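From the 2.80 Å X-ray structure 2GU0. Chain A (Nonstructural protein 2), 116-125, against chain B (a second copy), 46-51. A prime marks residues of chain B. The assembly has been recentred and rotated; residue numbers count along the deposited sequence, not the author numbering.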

# COMPACT_ATOMS: atom_id res chain seq x y z
N CYS A 116 9.00 -3.42 -27.19
CA CYS A 116 9.76 -3.81 -26.01
C CYS A 116 11.24 -3.58 -26.27
O CYS A 116 11.95 -3.08 -25.40
CB CYS A 116 9.51 -5.27 -25.67
SG CYS A 116 7.79 -5.60 -25.13
N ARG A 117 11.71 -3.93 -27.45
CA ARG A 117 13.12 -3.73 -27.76
C ARG A 117 13.42 -2.25 -27.69
O ARG A 117 14.41 -1.84 -27.11
CB ARG A 117 13.47 -4.23 -29.17
CG ARG A 117 13.57 -5.74 -29.34
CD ARG A 117 14.26 -6.08 -30.65
NE ARG A 117 15.59 -5.49 -30.69
CZ ARG A 117 16.33 -5.36 -31.79
NH1 ARG A 117 15.88 -5.76 -32.96
NH2 ARG A 117 17.53 -4.79 -31.70
N ILE A 118 12.53 -1.45 -28.25
CA ILE A 118 12.73 -0.02 -28.27
C ILE A 118 12.70 0.69 -26.90
O ILE A 118 13.52 1.58 -26.67
CB ILE A 118 11.73 0.66 -29.21
CG1 ILE A 118 11.85 0.05 -30.60
CG2 ILE A 118 12.04 2.12 -29.29
CD1 ILE A 118 10.73 0.43 -31.53
N LYS A 119 11.80 0.31 -26.00
CA LYS A 119 11.80 0.98 -24.70
C LYS A 119 12.89 0.44 -23.79
O LYS A 119 13.06 0.91 -22.66
CB LYS A 119 10.44 0.87 -24.01
CG LYS A 119 10.07 -0.51 -23.57
CD LYS A 119 8.91 -0.51 -22.60
CE LYS A 119 9.29 0.15 -21.28
NZ LYS A 119 8.26 -0.10 -20.23
N ASP A 120 13.64 -0.54 -24.29
CA ASP A 120 14.74 -1.12 -23.52
C ASP A 120 15.99 -0.26 -23.72
O ASP A 120 16.54 -0.19 -24.83
CB ASP A 120 15.03 -2.55 -24.00
CG ASP A 120 15.95 -3.28 -23.06
OD1 ASP A 120 16.75 -2.61 -22.38
OD2 ASP A 120 15.87 -4.53 -23.01
N VAL A 121 16.43 0.38 -22.65
CA VAL A 121 17.59 1.28 -22.72
C VAL A 121 18.89 0.58 -23.12
O VAL A 121 19.82 1.22 -23.62
CB VAL A 121 17.79 2.02 -21.37
CG1 VAL A 121 16.45 2.48 -20.85
CG2 VAL A 121 18.46 1.12 -20.36
N ASN A 122 18.95 -0.72 -22.90
CA ASN A 122 20.13 -1.50 -23.21
C ASN A 122 20.12 -1.99 -24.64
O ASN A 122 21.14 -2.46 -25.15
CB ASN A 122 20.22 -2.71 -22.29
CG ASN A 122 20.11 -2.35 -20.84
OD1 ASN A 122 20.78 -1.43 -20.36
ND2 ASN A 122 19.26 -3.08 -20.11
N ASP A 123 18.97 -1.89 -25.30
CA ASP A 123 18.87 -2.35 -26.68
C ASP A 123 19.29 -1.26 -27.66
O ASP A 123 19.08 -0.08 -27.41
CB ASP A 123 17.44 -2.81 -26.97
CG ASP A 123 17.29 -3.43 -28.34
OD1 ASP A 123 17.60 -2.76 -29.34
OD2 ASP A 123 16.87 -4.59 -28.42
N ILE A 124 19.89 -1.67 -28.76
CA ILE A 124 20.36 -0.72 -29.77
C ILE A 124 19.24 0.08 -30.40
O ILE A 124 19.46 1.21 -30.84
CB ILE A 124 21.14 -1.42 -30.91
CG1 ILE A 124 20.27 -2.47 -31.59
CG2 ILE A 124 22.42 -2.06 -30.37
CD1 ILE A 124 20.97 -3.23 -32.71
N LEU A 125 18.04 -0.51 -30.45
CA LEU A 125 16.89 0.17 -31.04
C LEU A 125 16.37 1.26 -30.12
O LEU A 125 15.45 1.98 -30.47
CB LEU A 125 15.75 -0.81 -31.34
CG LEU A 125 15.98 -1.92 -32.36
CD1 LEU A 125 14.66 -2.60 -32.67
CD2 LEU A 125 16.58 -1.34 -33.62
N THR B 46 27.57 -8.22 -28.69
CA THR B 46 26.26 -8.77 -28.42
C THR B 46 25.24 -8.48 -29.53
O THR B 46 24.14 -9.06 -29.57
CB THR B 46 25.78 -8.21 -27.07
OG1 THR B 46 26.24 -9.06 -26.02
CG2 THR B 46 24.30 -8.08 -27.01
N ILE B 47 25.61 -7.58 -30.43
CA ILE B 47 24.74 -7.17 -31.52
C ILE B 47 23.53 -6.43 -30.97
O ILE B 47 23.39 -5.22 -31.17
CB ILE B 47 24.28 -8.38 -32.36
CG1 ILE B 47 25.49 -9.23 -32.75
CG2 ILE B 47 23.59 -7.90 -33.62
CD1 ILE B 47 25.16 -10.41 -33.62
N LEU B 48 22.65 -7.11 -30.27
CA LEU B 48 21.48 -6.43 -29.74
C LEU B 48 21.70 -5.48 -28.53
O LEU B 48 20.98 -4.49 -28.36
CB LEU B 48 20.41 -7.46 -29.37
CG LEU B 48 19.90 -8.30 -30.53
CD1 LEU B 48 18.74 -9.18 -30.06
CD2 LEU B 48 19.46 -7.37 -31.65
N TYR B 49 22.69 -5.78 -27.69
CA TYR B 49 22.92 -4.97 -26.49
C TYR B 49 24.28 -4.30 -26.38
O TYR B 49 24.71 -3.93 -25.28
CB TYR B 49 22.68 -5.80 -25.23
CG TYR B 49 21.31 -6.41 -25.13
CD1 TYR B 49 21.14 -7.78 -25.09
CD2 TYR B 49 20.16 -5.61 -25.07
CE1 TYR B 49 19.88 -8.36 -24.98
CE2 TYR B 49 18.89 -6.17 -24.95
CZ TYR B 49 18.76 -7.56 -24.91
OH TYR B 49 17.53 -8.15 -24.82
N GLY B 50 24.97 -4.14 -27.49
CA GLY B 50 26.26 -3.50 -27.43
C GLY B 50 27.40 -4.45 -27.11
O GLY B 50 27.32 -5.66 -27.32
N VAL B 51 28.47 -3.88 -26.57
CA VAL B 51 29.66 -4.64 -26.24
C VAL B 51 29.70 -5.18 -24.82
O VAL B 51 29.55 -4.42 -23.86
CB VAL B 51 30.91 -3.77 -26.48
CG1 VAL B 51 32.17 -4.53 -26.07
CG2 VAL B 51 30.96 -3.37 -27.94

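Chain B meets the loop that follows a helix in chain A. The segment begins at Thr46′, which does not touch the chain A stretch. Its backbone makes two hydrogen bonds within the segment. Thr46′ O accepts a hydrogen bond from Leu48′ N at 2.6 Å, and Thr46′ N donates one to Gly50′ O at 2.9 Å. The segment is thus folded back on itself.

Ile47′ takes part through its backbone. Its carbonyl O lies 3.4 Å from Ile124 CG2, a van der Waals contact. The end of the Ile47′ side chain leads away from chain A.

Leu48′ carries the one hydrogen bond across the contact. Ile124 N donates to Leu48′ O at 3.0 Å, with an angle of 150° at the hydrogen. The same oxygen receives a CA-H...O contact from Asp123, with Asp123 CA and Leu48′ O 3.4 Å apart. Two successive residues of chain A therefore converge on one carbonyl. The CA-to-CB bond of Leu48′ points sideways, but the end of the side chain comes near Arg117. Its CD2 atom sits over one face of the guanidinium, 3.2 Å from Arg117 NH2. The methyl packs closely against the flat, charged group.

That guanidinium is held in place from its own chain. Arg117 NE forms a salt bridge with Asp123 OD2 at 2.8 Å, and Arg117 NH2 donates to Asp123 OD1 at 3.1 Å. Asp123 OD1 also accepts from Leu125 N at 2.5 Å. The Asp123 carboxylate thus links Leu125 N to the side chain of the helix residue Arg117.

Tyr49′ lies along the turn. Tyr49′ CA and Asp123 CA, 4.8 Å apart, are the nearest pair of CA atoms across the contact. Asn122 O makes a CA-H...O contact with Tyr49′ CA at 3.4 Å. The same oxygen lies at the edge of the tyrosine ring, near its plane, 3.3 Å from Tyr49′ CD2. Asp120 OD2 approaches the ring obliquely, 3.9 Å from Tyr49′ CE2. The hydroxyl of Tyr49′ is hydrogen-bonded elsewhere in the structure.

Part of the chain A surface is a type I turn from Asp120 to Asp123; Ile124, just after it, and Arg117, before it, also make contact. The turn is closed by a hydrogen bond from Asp123 N to Asp120 O at 3.0 Å. Asn122 N also donates to Asp120 OD1 at 2.9 Å, so the aspartate side chain braces the turn.

Gly50′ adds little: its N is 4.4 Å from Ile124 CG2. Its backbone angles, 86/-156, call for glycine, because a CB would be jammed against the preceding carbonyl O. Val51′ is out of reach.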